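Local coordinates for trehalose synthase regulatory protein (Candida albicans, PDB 5HUS) that probably acts as a regulatory subunit of the trehalose-synthesising complex, with a C-terminal domain built on the trehalose-phosphatase-like HAD fold, at residues L274-S280 with A290-G296; K20-A26 with V243-S249; S75-R79 with L145-R150; N98-V102 with I111-D115; E28-A32 with I84-R88. All coordinates share one frame; numbering follows the deposited sequence.

Contact 1: residues L274-S280 with A290-G296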
# COMPACT_ATOMS: atom_id res chain seq x y z
N LEU A 274 8.05 -3.69 -13.22
CA LEU A 274 8.89 -4.54 -12.39
C LEU A 274 8.24 -4.66 -11.03
O LEU A 274 7.82 -3.68 -10.44
CB LEU A 274 10.31 -3.96 -12.28
CG LEU A 274 11.42 -4.76 -11.58
CD1 LEU A 274 12.78 -4.29 -12.06
CD2 LEU A 274 11.34 -4.65 -10.05
N THR A 275 8.16 -5.89 -10.54
CA THR A 275 7.68 -6.14 -9.19
C THR A 275 8.78 -6.84 -8.41
O THR A 275 9.42 -7.76 -8.92
CB THR A 275 6.40 -6.98 -9.18
OG1 THR A 275 6.59 -8.14 -10.00
CG2 THR A 275 5.23 -6.18 -9.74
N VAL A 276 9.00 -6.41 -7.17
CA VAL A 276 10.03 -7.00 -6.33
C VAL A 276 9.53 -7.11 -4.90
O VAL A 276 8.90 -6.18 -4.38
CB VAL A 276 11.35 -6.19 -6.39
CG1 VAL A 276 11.10 -4.71 -6.12
CG2 VAL A 276 12.37 -6.75 -5.42
N THR A 277 9.79 -8.24 -4.27
CA THR A 277 9.36 -8.44 -2.89
C THR A 277 10.55 -8.59 -1.96
O THR A 277 11.59 -9.13 -2.34
CB THR A 277 8.45 -9.67 -2.74
OG1 THR A 277 8.00 -9.76 -1.38
CG2 THR A 277 9.18 -10.96 -3.10
N LEU A 278 10.38 -8.10 -0.74
CA LEU A 278 11.30 -8.37 0.35
C LEU A 278 11.13 -9.81 0.80
O LEU A 278 10.01 -10.26 1.03
CB LEU A 278 11.06 -7.41 1.51
CG LEU A 278 11.52 -5.97 1.27
CD1 LEU A 278 10.86 -5.02 2.25
CD2 LEU A 278 13.03 -5.89 1.39
N ILE A 279 12.24 -10.54 0.89
CA ILE A 279 12.21 -11.93 1.32
C ILE A 279 13.15 -12.12 2.50
O ILE A 279 14.04 -11.30 2.73
CB ILE A 279 12.60 -12.90 0.19
CG1 ILE A 279 14.04 -12.65 -0.25
CG2 ILE A 279 11.65 -12.75 -0.98
CD1 ILE A 279 14.47 -13.50 -1.43
N SER A 280 12.96 -13.20 3.25
CA SER A 280 13.75 -13.43 4.44
C SER A 280 13.98 -14.91 4.72
O SER A 280 13.57 -15.78 3.95
CB SER A 280 13.07 -12.79 5.66
OG SER A 280 11.91 -13.51 6.02
N ALA A 290 5.42 -11.63 -7.41
CA ALA A 290 6.55 -10.73 -7.64
C ALA A 290 7.59 -11.43 -8.50
O ALA A 290 7.86 -12.62 -8.33
CB ALA A 290 7.16 -10.27 -6.32
N THR A 291 8.18 -10.69 -9.44
CA THR A 291 9.20 -11.27 -10.31
C THR A 291 10.53 -11.42 -9.58
O THR A 291 11.21 -12.45 -9.71
CB THR A 291 9.43 -10.41 -11.56
OG1 THR A 291 8.17 -10.17 -12.21
CG2 THR A 291 10.39 -11.10 -12.53
N TYR A 292 10.90 -10.40 -8.81
CA TYR A 292 12.20 -10.34 -8.15
C TYR A 292 12.10 -10.39 -6.63
O TYR A 292 11.05 -10.08 -6.06
CB TYR A 292 12.94 -9.06 -8.55
CG TYR A 292 13.29 -8.96 -10.02
CD1 TYR A 292 14.53 -9.39 -10.48
CD2 TYR A 292 12.40 -8.42 -10.93
CE1 TYR A 292 14.86 -9.29 -11.82
CE2 TYR A 292 12.72 -8.31 -12.27
CZ TYR A 292 13.95 -8.75 -12.71
OH TYR A 292 14.27 -8.65 -14.05
N GLY A 293 13.19 -10.77 -5.98
CA GLY A 293 13.26 -10.74 -4.52
C GLY A 293 14.51 -10.05 -3.99
O GLY A 293 15.57 -10.13 -4.61
N VAL A 294 14.37 -9.34 -2.87
CA VAL A 294 15.50 -8.77 -2.14
C VAL A 294 15.45 -9.21 -0.69
O VAL A 294 14.37 -9.35 -0.12
CB VAL A 294 15.53 -7.23 -2.16
CG1 VAL A 294 16.46 -6.71 -3.25
CG2 VAL A 294 14.13 -6.65 -2.28
N ARG A 295 16.61 -9.40 -0.07
CA ARG A 295 16.63 -9.95 1.28
C ARG A 295 16.66 -8.90 2.39
O ARG A 295 16.53 -9.24 3.56
CB ARG A 295 17.82 -10.90 1.43
CG ARG A 295 17.72 -12.08 0.48
CD ARG A 295 18.54 -13.28 0.91
NE ARG A 295 18.05 -14.49 0.25
CZ ARG A 295 17.29 -15.41 0.84
NH1 ARG A 295 16.95 -15.27 2.12
NH2 ARG A 295 16.89 -16.47 0.16
N GLY A 296 16.79 -7.63 2.02
CA GLY A 296 16.77 -6.57 3.00
C GLY A 296 16.37 -5.22 2.43
O GLY A 296 16.47 -4.99 1.23
O HOH W 1 8.47 -7.78 -13.05

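Contact 2: residues K20-A26 with V243-S249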
# COMPACT_ATOMS: atom_id res chain seq x y z
N LYS A 20 8.56 9.11 -18.16
CA LYS A 20 8.55 9.15 -16.70
C LYS A 20 8.63 7.76 -16.07
O LYS A 20 8.19 6.77 -16.65
CB LYS A 20 7.29 9.86 -16.19
CG LYS A 20 7.18 11.33 -16.58
CD LYS A 20 5.77 11.84 -16.28
CE LYS A 20 5.62 13.33 -16.56
NZ LYS A 20 4.22 13.78 -16.27
N ARG A 21 9.19 7.71 -14.86
CA ARG A 21 9.29 6.47 -14.10
C ARG A 21 8.55 6.62 -12.79
O ARG A 21 8.79 7.56 -12.04
CB ARG A 21 10.76 6.11 -13.83
CG ARG A 21 11.67 6.22 -15.05
CD ARG A 21 13.12 6.24 -14.60
NE ARG A 21 14.04 6.63 -15.67
CZ ARG A 21 15.32 6.94 -15.46
NH1 ARG A 21 15.81 6.92 -14.22
NH2 ARG A 21 16.10 7.29 -16.47
N LEU A 22 7.64 5.68 -12.51
CA LEU A 22 6.83 5.71 -11.29
C LEU A 22 7.22 4.55 -10.40
O LEU A 22 7.22 3.40 -10.82
CB LEU A 22 5.33 5.63 -11.63
CG LEU A 22 4.39 5.52 -10.42
CD1 LEU A 22 4.50 6.75 -9.53
CD2 LEU A 22 2.97 5.32 -10.90
N ILE A 23 7.59 4.88 -9.16
CA ILE A 23 8.05 3.88 -8.21
C ILE A 23 7.18 3.93 -6.97
O ILE A 23 7.02 4.98 -6.37
CB ILE A 23 9.52 4.09 -7.83
CG1 ILE A 23 10.41 3.92 -9.07
CG2 ILE A 23 9.93 3.14 -6.72
CD1 ILE A 23 11.87 4.28 -8.86
N ILE A 24 6.58 2.80 -6.63
CA ILE A 24 5.70 2.72 -5.47
C ILE A 24 6.27 1.72 -4.49
O ILE A 24 6.46 0.55 -4.81
CB ILE A 24 4.26 2.31 -5.89
CG1 ILE A 24 3.67 3.41 -6.78
CG2 ILE A 24 3.39 2.07 -4.66
CD1 ILE A 24 2.41 3.02 -7.49
N LEU A 25 6.60 2.21 -3.29
CA LEU A 25 7.25 1.40 -2.27
C LEU A 25 6.32 1.16 -1.09
O LEU A 25 5.99 2.10 -0.36
CB LEU A 25 8.54 2.07 -1.80
CG LEU A 25 9.53 2.44 -2.91
CD1 LEU A 25 10.79 3.11 -2.33
CD2 LEU A 25 9.89 1.20 -3.72
N ALA A 26 5.90 -0.09 -0.90
CA ALA A 26 5.09 -0.47 0.25
C ALA A 26 6.02 -0.88 1.38
O ALA A 26 6.47 -2.02 1.43
CB ALA A 26 4.12 -1.60 -0.10
N VAL A 243 4.17 8.08 -18.63
CA VAL A 243 4.90 7.13 -17.80
C VAL A 243 5.28 5.90 -18.61
O VAL A 243 4.41 5.21 -19.14
CB VAL A 243 4.08 6.72 -16.55
CG1 VAL A 243 4.77 5.56 -15.82
CG2 VAL A 243 3.90 7.91 -15.62
N ALA A 244 6.58 5.64 -18.72
CA ALA A 244 7.09 4.54 -19.53
C ALA A 244 7.61 3.38 -18.68
O ALA A 244 7.98 2.34 -19.22
CB ALA A 244 8.20 5.05 -20.45
N ALA A 245 7.64 3.56 -17.36
CA ALA A 245 8.09 2.50 -16.47
C ALA A 245 7.42 2.61 -15.11
O ALA A 245 7.35 3.70 -14.55
CB ALA A 245 9.61 2.55 -16.31
N VAL A 246 6.94 1.48 -14.60
CA VAL A 246 6.32 1.42 -13.27
C VAL A 246 6.96 0.31 -12.45
O VAL A 246 7.19 -0.80 -12.95
CB VAL A 246 4.80 1.19 -13.34
CG1 VAL A 246 4.18 1.20 -11.94
CG2 VAL A 246 4.13 2.24 -14.21
N LEU A 247 7.25 0.59 -11.19
CA LEU A 247 7.84 -0.40 -10.30
C LEU A 247 7.07 -0.42 -8.98
O LEU A 247 6.71 0.63 -8.45
CB LEU A 247 9.32 -0.09 -10.04
CG LEU A 247 10.17 -1.07 -9.21
CD1 LEU A 247 11.62 -0.98 -9.65
CD2 LEU A 247 10.07 -0.81 -7.71
N TYR A 248 6.81 -1.62 -8.47
CA TYR A 248 6.20 -1.76 -7.15
C TYR A 248 7.04 -2.69 -6.31
O TYR A 248 7.43 -3.76 -6.78
CB TYR A 248 4.76 -2.29 -7.25
CG TYR A 248 4.11 -2.57 -5.92
CD1 TYR A 248 4.26 -3.80 -5.29
CD2 TYR A 248 3.36 -1.59 -5.27
CE1 TYR A 248 3.67 -4.05 -4.05
CE2 TYR A 248 2.78 -1.83 -4.04
CZ TYR A 248 2.94 -3.07 -3.44
OH TYR A 248 2.35 -3.33 -2.23
N SER A 249 7.34 -2.27 -5.08
CA SER A 249 8.05 -3.13 -4.14
C SER A 249 7.21 -3.30 -2.88
O SER A 249 6.60 -2.35 -2.40
CB SER A 249 9.42 -2.55 -3.78
OG SER A 249 10.09 -3.40 -2.87
O HOH W 2 9.08 -3.39 -0.26

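Contact 3: residues S75-R79 with L145-R150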
# COMPACT_ATOMS: atom_id res chain seq x y z
N SER A 75 1.52 3.11 2.54
CA SER A 75 1.59 2.86 3.98
C SER A 75 0.21 2.63 4.56
O SER A 75 -0.77 3.22 4.07
CB SER A 75 2.26 4.04 4.69
OG SER A 75 2.18 3.93 6.10
N TYR A 76 0.13 1.80 5.59
CA TYR A 76 -1.13 1.61 6.32
C TYR A 76 -1.43 2.76 7.27
O TYR A 76 -2.55 2.86 7.78
CB TYR A 76 -1.10 0.31 7.13
CG TYR A 76 -1.33 -0.94 6.31
CD1 TYR A 76 -2.60 -1.27 5.86
CD2 TYR A 76 -0.28 -1.79 6.01
CE1 TYR A 76 -2.82 -2.41 5.12
CE2 TYR A 76 -0.49 -2.94 5.27
CZ TYR A 76 -1.75 -3.24 4.83
OH TYR A 76 -1.96 -4.39 4.09
N LEU A 77 -0.44 3.61 7.51
CA LEU A 77 -0.58 4.66 8.52
C LEU A 77 -1.57 5.75 8.12
O LEU A 77 -1.80 6.00 6.94
CB LEU A 77 0.78 5.28 8.82
CG LEU A 77 1.84 4.33 9.37
CD1 LEU A 77 3.16 5.07 9.57
CD2 LEU A 77 1.40 3.69 10.69
N GLN A 78 -2.15 6.40 9.13
CA GLN A 78 -3.11 7.45 8.87
C GLN A 78 -2.42 8.73 8.42
O GLN A 78 -1.21 8.92 8.63
CB GLN A 78 -3.97 7.72 10.11
CG GLN A 78 -3.24 8.38 11.27
CD GLN A 78 -4.12 8.47 12.51
OE1 GLN A 78 -5.13 9.16 12.52
NE2 GLN A 78 -3.73 7.75 13.56
N ARG A 79 -3.20 9.60 7.77
CA ARG A 79 -2.68 10.83 7.20
C ARG A 79 -1.87 11.64 8.21
O ARG A 79 -0.75 12.07 7.92
CB ARG A 79 -3.82 11.68 6.66
CG ARG A 79 -4.43 11.16 5.37
CD ARG A 79 -5.70 11.89 5.03
NE ARG A 79 -6.75 11.57 5.98
CZ ARG A 79 -7.93 12.18 6.03
NH1 ARG A 79 -8.22 13.15 5.16
NH2 ARG A 79 -8.83 11.81 6.94
N LEU A 145 -8.70 3.87 12.51
CA LEU A 145 -8.16 5.01 11.78
C LEU A 145 -9.34 5.73 11.10
O LEU A 145 -10.48 5.59 11.54
CB LEU A 145 -7.08 4.56 10.80
CG LEU A 145 -5.90 3.83 11.47
CD1 LEU A 145 -4.77 3.51 10.50
CD2 LEU A 145 -5.36 4.64 12.67
N ASP A 146 -9.09 6.48 10.03
CA ASP A 146 -10.18 7.25 9.42
C ASP A 146 -11.00 6.43 8.43
O ASP A 146 -12.19 6.68 8.24
CB ASP A 146 -9.64 8.51 8.74
CG ASP A 146 -8.99 9.47 9.72
OD1 ASP A 146 -9.38 9.45 10.91
OD2 ASP A 146 -8.09 10.23 9.31
N ALA A 147 -10.36 5.44 7.80
CA ALA A 147 -11.02 4.63 6.77
C ALA A 147 -10.66 3.15 6.86
O ALA A 147 -10.97 2.37 5.96
CB ALA A 147 -10.67 5.17 5.38
N THR A 148 -10.00 2.77 7.95
CA THR A 148 -9.67 1.37 8.18
C THR A 148 -9.82 1.06 9.65
O THR A 148 -9.73 1.96 10.49
CB THR A 148 -8.22 1.03 7.70
OG1 THR A 148 -7.31 2.02 8.17
CG2 THR A 148 -8.14 0.99 6.20
N VAL A 149 -10.09 -0.20 9.96
CA VAL A 149 -10.18 -0.64 11.34
C VAL A 149 -9.34 -1.90 11.48
O VAL A 149 -9.39 -2.78 10.61
CB VAL A 149 -11.64 -0.92 11.78
CG1 VAL A 149 -11.69 -1.32 13.26
CG2 VAL A 149 -12.53 0.30 11.53
N ARG A 150 -8.55 -1.98 12.54
CA ARG A 150 -7.72 -3.15 12.76
C ARG A 150 -7.98 -3.75 14.14
O ARG A 150 -7.93 -3.06 15.16
CB ARG A 150 -6.24 -2.80 12.59
CG ARG A 150 -5.35 -4.03 12.44
CD ARG A 150 -3.90 -3.65 12.15
NE ARG A 150 -3.70 -3.12 10.80
CZ ARG A 150 -3.11 -3.78 9.81
NH1 ARG A 150 -2.66 -5.01 10.01
NH2 ARG A 150 -2.97 -3.22 8.62
O HOH W 3 -4.66 1.18 7.32
O HOH W 4 -5.36 11.15 9.98
O HOH W 5 -6.04 9.12 7.61

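Contact 4: residues N98-V102 with I111-D115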
# COMPACT_ATOMS: atom_id res chain seq x y z
N ASN A 98 -3.37 2.54 3.19
CA ASN A 98 -3.32 1.55 2.12
C ASN A 98 -4.04 1.98 0.85
O ASN A 98 -4.39 1.15 0.04
CB ASN A 98 -3.89 0.22 2.62
CG ASN A 98 -3.42 -0.95 1.79
OD1 ASN A 98 -4.18 -1.90 1.55
ND2 ASN A 98 -2.18 -0.89 1.33
N GLY A 99 -4.24 3.28 0.67
CA GLY A 99 -4.84 3.75 -0.56
C GLY A 99 -6.03 4.69 -0.40
O GLY A 99 -6.43 5.33 -1.38
N ASN A 100 -6.59 4.78 0.80
CA ASN A 100 -7.77 5.61 1.01
C ASN A 100 -7.50 7.10 0.80
O ASN A 100 -8.40 7.86 0.48
CB ASN A 100 -8.34 5.38 2.41
CG ASN A 100 -9.06 4.06 2.52
OD1 ASN A 100 -10.20 3.92 2.08
ND2 ASN A 100 -8.38 3.07 3.09
N PHE A 101 -6.25 7.50 0.99
CA PHE A 101 -5.86 8.91 0.85
C PHE A 101 -4.54 9.04 0.12
O PHE A 101 -3.63 8.25 0.35
CB PHE A 101 -5.76 9.58 2.22
CG PHE A 101 -6.98 9.38 3.08
CD1 PHE A 101 -8.11 10.15 2.90
CD2 PHE A 101 -6.98 8.40 4.07
CE1 PHE A 101 -9.24 9.95 3.68
CE2 PHE A 101 -8.11 8.19 4.85
CZ PHE A 101 -9.24 8.97 4.66
N VAL A 102 -4.44 10.03 -0.76
CA VAL A 102 -3.24 10.23 -1.57
C VAL A 102 -2.78 11.67 -1.50
O VAL A 102 -3.57 12.59 -1.70
CB VAL A 102 -3.49 9.87 -3.06
CG1 VAL A 102 -2.26 10.24 -3.91
CG2 VAL A 102 -3.84 8.40 -3.22
N ILE A 111 -5.87 13.94 -1.22
CA ILE A 111 -7.01 13.50 -2.00
C ILE A 111 -7.68 12.34 -1.28
O ILE A 111 -7.02 11.39 -0.88
CB ILE A 111 -6.59 13.03 -3.40
CG1 ILE A 111 -6.01 14.19 -4.20
CG2 ILE A 111 -7.78 12.39 -4.12
CD1 ILE A 111 -5.28 13.74 -5.45
N SER A 112 -8.99 12.43 -1.12
CA SER A 112 -9.73 11.34 -0.50
C SER A 112 -10.32 10.43 -1.56
O SER A 112 -11.33 10.74 -2.20
CB SER A 112 -10.82 11.88 0.42
OG SER A 112 -11.44 10.82 1.14
N LEU A 113 -9.66 9.29 -1.78
CA LEU A 113 -10.21 8.25 -2.63
C LEU A 113 -11.38 7.59 -1.91
O LEU A 113 -12.38 7.20 -2.53
CB LEU A 113 -9.12 7.24 -2.99
CG LEU A 113 -9.39 6.22 -4.09
CD1 LEU A 113 -9.99 6.86 -5.33
CD2 LEU A 113 -8.09 5.50 -4.43
N ALA A 114 -11.25 7.46 -0.59
CA ALA A 114 -12.36 7.03 0.25
C ALA A 114 -13.49 8.04 0.12
O ALA A 114 -13.25 9.25 0.06
CB ALA A 114 -11.91 6.91 1.71
N ASP A 115 -14.72 7.54 0.05
CA ASP A 115 -15.90 8.41 0.04
C ASP A 115 -16.33 8.72 1.46
O ASP A 115 -16.57 7.82 2.25
CB ASP A 115 -17.05 7.74 -0.72
CG ASP A 115 -18.26 8.62 -0.80
OD1 ASP A 115 -18.25 9.54 -1.65
OD2 ASP A 115 -19.20 8.42 -0.01

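Contact 5: residues E28-A32 with I84-R88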
# COMPACT_ATOMS: atom_id res chain seq x y z
N GLU A 28 7.19 -0.53 5.70
CA GLU A 28 6.82 -0.24 7.07
C GLU A 28 7.71 0.90 7.58
O GLU A 28 8.91 0.72 7.77
CB GLU A 28 6.97 -1.47 7.96
CG GLU A 28 6.08 -2.64 7.56
CD GLU A 28 4.66 -2.49 8.07
OE1 GLU A 28 4.45 -2.63 9.29
OE2 GLU A 28 3.75 -2.23 7.25
N ILE A 29 7.12 2.07 7.77
CA ILE A 29 7.88 3.23 8.20
C ILE A 29 7.66 3.44 9.70
O ILE A 29 6.52 3.41 10.17
CB ILE A 29 7.48 4.49 7.42
CG1 ILE A 29 7.69 4.26 5.92
CG2 ILE A 29 8.27 5.69 7.88
CD1 ILE A 29 9.12 3.97 5.53
N SER A 30 8.75 3.62 10.44
CA SER A 30 8.65 3.79 11.89
C SER A 30 9.69 4.78 12.38
O SER A 30 10.83 4.76 11.93
CB SER A 30 8.82 2.45 12.60
OG SER A 30 8.94 2.62 14.00
N SER A 31 9.29 5.64 13.32
CA SER A 31 10.23 6.58 13.92
C SER A 31 10.88 5.98 15.17
O SER A 31 11.71 6.62 15.82
CB SER A 31 9.53 7.89 14.27
OG SER A 31 9.08 8.55 13.10
N ALA A 32 10.49 4.75 15.50
CA ALA A 32 11.06 4.04 16.65
C ALA A 32 12.56 3.86 16.52
O ALA A 32 13.09 3.74 15.43
CB ALA A 32 10.39 2.69 16.81
N ILE A 84 3.25 14.09 9.89
CA ILE A 84 4.29 14.35 10.90
C ILE A 84 5.63 13.77 10.45
O ILE A 84 6.67 14.44 10.53
CB ILE A 84 3.89 13.77 12.28
CG1 ILE A 84 2.81 14.64 12.92
CG2 ILE A 84 5.12 13.65 13.18
CD1 ILE A 84 2.17 14.02 14.15
N MET A 85 5.61 12.55 9.94
CA MET A 85 6.83 11.87 9.52
C MET A 85 7.54 12.55 8.37
O MET A 85 8.77 12.65 8.37
CB MET A 85 6.53 10.43 9.13
CG MET A 85 6.29 9.50 10.29
SD MET A 85 5.86 7.86 9.67
CE MET A 85 6.17 6.85 11.11
N PHE A 86 6.78 13.03 7.38
CA PHE A 86 7.39 13.45 6.12
C PHE A 86 7.22 14.94 5.83
O PHE A 86 7.42 15.37 4.70
CB PHE A 86 6.81 12.61 4.97
CG PHE A 86 7.29 11.19 4.98
CD1 PHE A 86 8.49 10.85 4.39
CD2 PHE A 86 6.55 10.20 5.61
CE1 PHE A 86 8.95 9.55 4.42
CE2 PHE A 86 7.00 8.89 5.64
CZ PHE A 86 8.20 8.57 5.04
N LYS A 87 6.89 15.72 6.86
CA LYS A 87 6.68 17.16 6.71
C LYS A 87 7.89 17.85 6.07
O LYS A 87 7.73 18.79 5.29
CB LYS A 87 6.36 17.81 8.06
CG LYS A 87 7.46 17.73 9.11
CD LYS A 87 7.08 18.50 10.38
CE LYS A 87 8.20 18.47 11.42
NZ LYS A 87 7.83 19.14 12.70
N ARG A 88 9.08 17.38 6.39
CA ARG A 88 10.31 17.98 5.89
C ARG A 88 10.74 17.36 4.56
O ARG A 88 11.74 17.77 3.97
CB ARG A 88 11.44 17.84 6.91
CG ARG A 88 11.14 18.51 8.24
CD ARG A 88 12.39 18.71 9.08
NE ARG A 88 12.58 20.11 9.43
CZ ARG A 88 13.70 20.80 9.23
NH1 ARG A 88 14.75 20.20 8.68
NH2 ARG A 88 13.77 22.07 9.57

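Contact 1: residues L274-S280 with A290-G296
The Y292 ring presents its edge to T275 O, which lies in the ring plane 3.7 Å from CD2; the L274 and Y292 side chains cross at about a right angle, with L274 CG oblique to the ring, 3.8 Å from Y292 CD2. At the other end, one face of the R295 guanidinium carries I279 CD1, 3.9 Å above the plane and offset toward the rim; R295 NH2 forms a salt bridge with E284. Between these groups the backbones pair in parallel register, V276 with Y292 and L278 with V294. T277 N-H donates to Y292 O, N to O at 2.9 Å, T277 O accepts from V294 N, and I279 N reaches V294 O. On the Y292 side of the sheet, V276 CG2 meets V294 CG2 at 3.6 Å. T275 holds OG1 between its backbone N and carbonyl carbon (chi1 50°), where it accepts T291 N at 3.1 Å and also bonds N264. A water joins T275 N to T291 OG1, 2.6 Å from that hydroxyl. The segment axes make an angle of 35°, and the intervening nine residues contain neither helix nor strand. This is a helix-free crossover between neighbouring parallel strands near one margin of the Rossmann-like HAD core sheet.

Contact 2: residues K20-A26 with V243-S249
K20 opens the pairing with a beta bulge: its O accepts A244 N at 2.9 Å and, weakly, A245 N, which shifts the register by one residue before R21 pairs with A245. Its CB rests against V243 CG2, whereas the extended chain carries NZ to the carbonyl of H212. At L22 the regular parallel ladder begins, N bonding to A245 O with an N-H...O angle of 172° and O receiving L247 N at 2.8 Å. With segment axes only 10° apart, these are adjacent central strands of the HAD Rossmann-like sheet, joined across 216 intervening residues. The first strand leads to where catalytic HAD phosphatases carry their nucleophilic aspartate, a place that A26 probably takes. I23 lies alongside L247, both pointing the same way, CG2 to CD2 at 4.1 Å, on the face where W14 packs. I24 faces the other side. Its CG2, anti to the backbone N, touches Y248 CD2 at 3.7 Å, obliquely to the ring. L25 brings CD2 within 3.8 Å of S249 CB. A26 N bonds to S249 O at 2.8 Å, and its methyl CB sits 3.3 Å from Y248 OH, a hydroxyl hydrogen-bonded to D256 and N259.

Contact 3: residues S75-R79 with L145-R150
Y76 and R150 meet in a cation-pi contact: R150 NH2 stands 3.4 Å above one face of the Y76 ring, offset toward CD1, and R150 CZ lies 4.8 Å from the ring centroid. The guanidinium is turned 84° to the ring, so it comes edge-on to that face rather than stacking. The contact probably joins the core and cap of a HAD fold. S75-R79 follows a core strand, and L145-R150 contains the turn and second strand of a hairpin in the separate four-stranded antiparallel sheet, which is consistent with a cap domain. L145 splits its branches, CD1 lying 3.6 Å from Y76 O and CD2 3.6 Å from Q78 NE2. On the far side R79 NH2 makes a salt bridge of 2.9 Å to D146 OD2. The oxygen lies near the guanidinium plane, but NH2 meets it from above the carboxylate plane, 46° out of it.

A second shell sets these groups in place. S192 OG accepts from R150 NH1, and the bend at chi3 (-71°) folds the arginine end over toward Y76. E97 binds the backbone N atoms of D146 and A147 and also T148 OG1, which fixes the turn. S75 OG takes L77 N in an ST turn, and F101 provides a cation-pi partner for R79. Solvent fills in between: one water donates to Y76 O at 2.7 Å and to T148 OG1, and another accepts from both R79 N and R79 NE, at 3.0 Å from NE.

Contact 4: residues N98-V102 with I111-D115
V102 and I111 form an antiparallel hydrogen-bonded pair, V102 N to I111 O at 2.9 Å and I111 N to V102 O at 2.7 Å, while F101 and S112 form the adjoining non-hydrogen-bonded pair. Beyond them the hairpin departs from strand geometry. N100 O takes A114 N at 3.1 Å, nearly straight (171°) and on a lone pair in the carbonyl plane, and a weak bond from L113 N. N100 and F101 oppose A96 in a classic beta bulge. G99 adopts a positive phi, 129°, at which a CB would press on the preceding carbonyl O. Among the side chains, F101 brings CE1 to 3.5 Å from S112 OG, obliquely to the ring, whose edge is turned to I111 O. L113, with CG anti to its N (chi1 -168°), lays CD2 against G99 O at 3.5 Å. A114 CB meets N100 OD1 at 3.5 Å, while N100 ND2 bonds E97 O. V102 CB and I111 CB lie 4.4 Å apart. Since S112 OG bonds A114 O at 2.6 Å within its own segment, the polar bonds across this buried end of the sheet come from the backbone, and the side chains add van der Waals contact.

Contact 5: residues E28-A32 with I84-R88
M85 reaches across to I29 as a nearly straight rod: with chi1 at -75° and the chain extended beyond CG (chi2 176°), its sulfur and methyl arrive at the strand-like segment. SD meets I29 CG2 at 3.7 Å, the two side chains crossing at a slant. Past it, CE settles against the backbone, 3.6 Å from I29 O, with S31 OG at 3.9 Å. With chi1 at -58° I29 CG1 lies beside the backbone N, which leaves CG2 anti to that N and facing M85; the same methyl also touches F86, 4.0 Å from CZ and oblique to the ring. A thioether and an aromatic ring of successive residues thus share I29 CG2. P53 touches I29, M85 and F86, and L73 touches both I29 and F86, so the contact joins the chain just after core strand 20-26 to helix 79-86 over the start of helix 53-59. S30 turns its CB away from the helix and uses OG to accept A32 N at 3.0 Å, an ST turn. Across the two segments the chemistry is dispersive, methyl and sulfur against methyl, ring and carbonyl, which implies that shape fit rather than directional bonding sets the geometry.

Contacts 1 and 2 share the parallel core sheet and touch directly: strand 272-278 bonds strand 243-250, with L274 N to V246 O at 3.0 Å. Contact 2 is buried and contact 1 partly so; contact 4, also buried, belongs to the antiparallel end of the same sheet, about 26 Å from contact 1 between centres. All three rely on backbone ladders. Contact 3 differs, being a surface junction of charge, cation-pi and water, yet it abuts contact 4 through S75 O to N98 N, at 2.8 Å, and R79 against F101. Contact 5, partly buried and apolar, meets contact 3 where L77 packs on M85, and follows contact 2 in the chain.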